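Local coordinates for protein UDP-N-Acetylglucosamine 2-Epimerase (PDB 1V4V) that probably catalyses the epimerisation at C2 that interconverts UDP-N-acetylglucosamine and UDP-N-acetylmannosamine, and forms a homodimer of two-domain chains, at residues A[43-46]-A[47-51]; A[57-60]-A[61-64]. One frame throughout, in Å; residues are numbered along the deposited sequence.

Contact 1 of 2, residues A[43-46]-A[47-51]; sequences QHRE and QLRQA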
loop_
_atom_site.group_PDB
_atom_site.type_symbol
_atom_site.label_atom_id
_atom_site.label_comp_id
_atom_site.label_asym_id
_atom_site.label_seq_id
_atom_site.Cartn_x
_atom_site.Cartn_y
_atom_site.Cartn_z
ATOM N N GLN A 43 4.663 -6.009 21.153
ATOM C CA GLN A 43 5.637 -5.910 22.238
ATOM C C GLN A 43 5.297 -6.607 23.550
ATOM O O GLN A 43 6.187 -6.870 24.354
ATOM C CB GLN A 43 5.903 -4.438 22.560
ATOM C CG GLN A 43 6.428 -3.604 21.412
ATOM C CD GLN A 43 6.492 -2.128 21.768
ATOM O OE1 GLN A 43 5.476 -1.512 22.088
ATOM N NE2 GLN A 43 7.690 -1.556 21.716
ATOM N N HIS A 44 4.026 -6.896 23.785
ATOM C CA HIS A 44 3.641 -7.518 25.045
ATOM C C HIS A 44 3.064 -8.915 24.871
ATOM O O HIS A 44 1.850 -9.106 24.906
ATOM C CB HIS A 44 2.641 -6.613 25.762
ATOM C CG HIS A 44 3.068 -5.179 25.814
ATOM N ND1 HIS A 44 4.223 -4.770 26.444
ATOM C CD2 HIS A 44 2.510 -4.065 25.285
ATOM C CE1 HIS A 44 4.360 -3.463 26.299
ATOM N NE2 HIS A 44 3.336 -3.012 25.601
ATOM N N ARG A 45 3.955 -9.885 24.693
ATOM C CA ARG A 45 3.580 -11.280 24.502
ATOM C C ARG A 45 2.644 -11.805 25.585
ATOM O O ARG A 45 1.531 -12.244 25.297
ATOM C CB ARG A 45 4.847 -12.139 24.445
ATOM C CG ARG A 45 4.613 -13.638 24.340
ATOM C CD ARG A 45 5.934 -14.369 24.117
ATOM N NE ARG A 45 5.781 -15.821 24.126
ATOM C CZ ARG A 45 5.569 -16.546 25.221
ATOM N NH1 ARG A 45 5.485 -15.954 26.405
ATOM N NH2 ARG A 45 5.438 -17.862 25.131
ATOM N N GLU A 46 3.099 -11.752 26.830
ATOM C CA GLU A 46 2.316 -12.243 27.956
ATOM C C GLU A 46 0.978 -11.520 28.091
ATOM O O GLU A 46 -0.041 -12.133 28.409
ATOM C CB GLU A 46 3.124 -12.096 29.250
ATOM C CG GLU A 46 2.630 -12.948 30.411
ATOM C CD GLU A 46 2.526 -14.421 30.052
ATOM O OE1 GLU A 46 1.536 -14.807 29.394
ATOM O OE2 GLU A 46 3.439 -15.191 30.420
ATOM N N GLN A 47 0.984 -10.216 27.836
ATOM C CA GLN A 47 -0.228 -9.410 27.934
ATOM C C GLN A 47 -1.274 -9.821 26.901
ATOM O O GLN A 47 -2.449 -9.990 27.228
ATOM C CB GLN A 47 0.121 -7.930 27.754
ATOM C CG GLN A 47 -1.058 -6.984 27.893
ATOM C CD GLN A 47 -0.674 -5.539 27.644
ATOM O OE1 GLN A 47 -0.245 -5.178 26.548
ATOM N NE2 GLN A 47 -0.823 -4.704 28.666
ATOM N N LEU A 48 -0.840 -9.979 25.655
ATOM C CA LEU A 48 -1.741 -10.369 24.575
ATOM C C LEU A 48 -2.136 -11.835 24.740
ATOM O O LEU A 48 -3.242 -12.242 24.384
ATOM C CB LEU A 48 -1.053 -10.154 23.225
ATOM C CG LEU A 48 -1.916 -10.227 21.965
ATOM C CD1 LEU A 48 -3.110 -9.296 22.098
ATOM C CD2 LEU A 48 -1.073 -9.845 20.759
ATOM N N ARG A 49 -1.219 -12.616 25.295
ATOM C CA ARG A 49 -1.441 -14.035 25.533
ATOM C C ARG A 49 -2.626 -14.236 26.470
ATOM O O ARG A 49 -3.422 -15.160 26.296
ATOM C CB ARG A 49 -0.184 -14.648 26.150
ATOM C CG ARG A 49 0.416 -15.784 25.354
ATOM C CD ARG A 49 1.885 -15.943 25.690
ATOM N NE ARG A 49 2.476 -17.094 25.019
ATOM C CZ ARG A 49 2.241 -18.357 25.357
ATOM N NH1 ARG A 49 1.427 -18.635 26.367
ATOM N NH2 ARG A 49 2.817 -19.344 24.682
ATOM N N GLN A 50 -2.737 -13.360 27.462
ATOM C CA GLN A 50 -3.815 -13.440 28.437
ATOM C C GLN A 50 -5.136 -12.954 27.847
ATOM O O GLN A 50 -6.209 -13.418 28.237
ATOM C CB GLN A 50 -3.466 -12.605 29.670
ATOM C CG GLN A 50 -4.171 -13.060 30.932
ATOM C CD GLN A 50 -3.792 -14.477 31.312
ATOM O OE1 GLN A 50 -2.626 -14.766 31.588
ATOM N NE2 GLN A 50 -4.775 -15.372 31.324
ATOM N N ALA A 51 -5.054 -12.019 26.906
ATOM C CA ALA A 51 -6.244 -11.478 26.263
ATOM C C ALA A 51 -6.914 -12.541 25.399
ATOM O O ALA A 51 -8.139 -12.645 25.358
ATOM C CB ALA A 51 -5.871 -10.271 25.417
#
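The carbonyl oxygen of His44, the N-cap residue, accepts the amide of Leu48 (N to O 2.9 Å, 166° at the hydrogen), which identifies the first turn of an alpha-helix. Arg49 N bonds to Arg45 O at 2.8 Å, and Gln50 N to Glu46 O at 3.1 Å, with that donor tilted from the carbonyl plane. On one flank of this turn Arg45 and Arg49 run side by side. Arg49 NE stands over the centre of the Arg45 guanidinium, 3.1 Å from Arg45 CZ, and the two planes are 33° apart. Two donors meet there, so the pair is not itself bonded; the closeness of the two cations is probably offset by Glu59, salt-bridged by Arg49 NE and in a long, weak ion pair with Arg45 NE. Arg49 reaches this place with an unusual, nearly eclipsed first torsion (chi1 -121°), which may carry some strain. Were a leucine to replace Arg49, Glu59 would probably lose its salt-bridge partner and the Arg45 guanidinium would be freer to turn. On another flank, Gln47 OE1 meets the His44 ring obliquely, 3.2 Å from His44 CD2, while Gln47 CB packs on His44 CB at 3.5 Å. Leu48 packs on Arg15 and Ala18 of helix 15-29; helix 45-53 itself is the crossover between strands 34-40 and 61-62 of a beta-alpha-beta unit.

Contact 2 of 2, residues A[57-60]-A[61-64]; sequences IQED and RNLD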
loop_
_atom_site.group_PDB
_atom_site.type_symbol
_atom_site.label_atom_id
_atom_site.label_comp_id
_atom_site.label_asym_id
_atom_site.label_seq_id
_atom_site.Cartn_x
_atom_site.Cartn_y
_atom_site.Cartn_z
ATOM N N ILE A 57 -7.965 -19.127 22.877
ATOM C CA ILE A 57 -7.020 -19.121 21.763
ATOM C C ILE A 57 -5.585 -18.978 22.267
ATOM O O ILE A 57 -5.315 -18.217 23.194
ATOM C CB ILE A 57 -7.331 -17.952 20.789
ATOM C CG1 ILE A 57 -8.710 -18.153 20.162
ATOM C CG2 ILE A 57 -6.267 -17.872 19.689
ATOM C CD1 ILE A 57 -9.193 -16.968 19.341
ATOM N N GLN A 58 -4.672 -19.722 21.652
ATOM C CA GLN A 58 -3.258 -19.680 22.016
ATOM C C GLN A 58 -2.502 -19.257 20.761
ATOM O O GLN A 58 -2.944 -19.559 19.652
ATOM C CB GLN A 58 -2.778 -21.070 22.440
ATOM C CG GLN A 58 -3.858 -21.930 23.085
ATOM C CD GLN A 58 -4.405 -21.336 24.366
ATOM O OE1 GLN A 58 -5.449 -21.763 24.866
ATOM N NE2 GLN A 58 -3.696 -20.354 24.915
ATOM N N GLU A 59 -1.375 -18.568 20.916
ATOM C CA GLU A 59 -0.623 -18.158 19.733
ATOM C C GLU A 59 0.280 -19.302 19.305
ATOM O O GLU A 59 0.623 -20.169 20.109
ATOM C CB GLU A 59 0.211 -16.894 19.999
ATOM C CG GLU A 59 1.650 -17.116 20.462
ATOM C CD GLU A 59 1.761 -17.354 21.950
ATOM O OE1 GLU A 59 2.899 -17.368 22.466
ATOM O OE2 GLU A 59 0.711 -17.520 22.604
ATOM N N ASP A 60 0.658 -19.302 18.033
ATOM C CA ASP A 60 1.516 -20.344 17.485
ATOM C C ASP A 60 2.956 -19.877 17.343
ATOM O O ASP A 60 3.884 -20.680 17.412
ATOM C CB ASP A 60 0.974 -20.788 16.129
ATOM C CG ASP A 60 -0.354 -21.506 16.246
ATOM O OD1 ASP A 60 -0.356 -22.682 16.670
ATOM O OD2 ASP A 60 -1.393 -20.897 15.927
ATOM N N ARG A 61 3.139 -18.574 17.153
ATOM C CA ARG A 61 4.475 -18.014 16.991
ATOM C C ARG A 61 4.469 -16.530 17.353
ATOM O O ARG A 61 3.422 -15.886 17.334
ATOM C CB ARG A 61 4.939 -18.215 15.546
ATOM C CG ARG A 61 6.367 -17.777 15.263
ATOM C CD ARG A 61 6.935 -18.541 14.075
ATOM N NE ARG A 61 8.228 -18.021 13.640
ATOM C CZ ARG A 61 9.056 -18.672 12.830
ATOM N NH1 ARG A 61 8.728 -19.873 12.375
ATOM N NH2 ARG A 61 10.206 -18.118 12.468
ATOM N N ASN A 62 5.640 -16.002 17.697
ATOM C CA ASN A 62 5.774 -14.595 18.066
ATOM C C ASN A 62 6.971 -13.977 17.358
ATOM O O ASN A 62 7.999 -14.630 17.193
ATOM C CB ASN A 62 5.997 -14.444 19.575
ATOM C CG ASN A 62 4.909 -15.093 20.400
ATOM O OD1 ASN A 62 4.787 -16.321 20.446
ATOM N ND2 ASN A 62 4.108 -14.269 21.065
ATOM N N LEU A 63 6.843 -12.722 16.938
ATOM C CA LEU A 63 7.965 -12.043 16.304
ATOM C C LEU A 63 8.794 -11.454 17.442
ATOM O O LEU A 63 8.295 -11.288 18.551
ATOM C CB LEU A 63 7.481 -10.924 15.379
ATOM C CG LEU A 63 6.673 -11.348 14.154
ATOM C CD1 LEU A 63 6.424 -10.125 13.262
ATOM C CD2 LEU A 63 7.433 -12.423 13.378
ATOM N N ASP A 64 10.058 -11.151 17.176
ATOM C CA ASP A 64 10.936 -10.587 18.194
ATOM C C ASP A 64 10.925 -9.070 18.042
ATOM O O ASP A 64 11.542 -8.521 17.131
ATOM C CB ASP A 64 12.350 -11.150 18.021
ATOM C CG ASP A 64 13.277 -10.763 19.153
ATOM O OD1 ASP A 64 14.302 -11.452 19.337
ATOM O OD2 ASP A 64 12.990 -9.769 19.850
#
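Glu59 and Asn62 meet across the entry to an edge strand of the parallel, Rossmann-like sheet that forms one half of this GT-B fold. Their side chains cross nearly at right angles, and the carboxylate and amide planes are 87° apart. Asn62 CG lies 3.7 Å from Glu59 OE1 and 3.8 Å from Glu59 CG, so the end of the asparagine rests against both the acid group and the chain carrying it. The glutamate gets there with a first torsion displaced from the usual staggered value (chi1 92°) and a bend at the next bond. The same OE1 is the one held by Arg49 of helix 45-53, and both Glu59 and Asn62 lean on Leu40 of strand 34-40.

What positions them is the backbone between. Asp60 has a helical psi of -28° where an extended strand would be strongly positive, and this kink leaves CB of Asp60 and CB of Arg61 pointing to much the same side, while Asn62 CB turns to the other. OD2 of Asp60 accepts the amide of Val38, and backbone bonds from Asp60, Arg61 and Leu63 to Val38 and Leu40 fasten the segment beside strand 34-40. Arg61 heads for helix 72-89: its chain stays extended as far as NE and passes Ala86, and at its far end Arg61 NH1 meets OE2 of Glu89 in a salt bridge.

How the contacts relate
From the N terminus, the chain leaves strand 34-40 and enters contact 1, whose bonds between residues four apart close the first turn of helix 45-53. After that helix, the loop leads through 57-60 into strand 61-62, where contact 2 closes a bend between residues three apart. The contacts are in series: contact 1 is complete before contact 2 begins, so they neither nest nor cross. In space their centres are about 9 Å apart, and they touch. The salt bridge that joins them brings Arg49 NE to 2.6 Å from Glu59 OE1, and Arg45 CG packs on the Asn62 amide group, tying the helix start to the sheet edge.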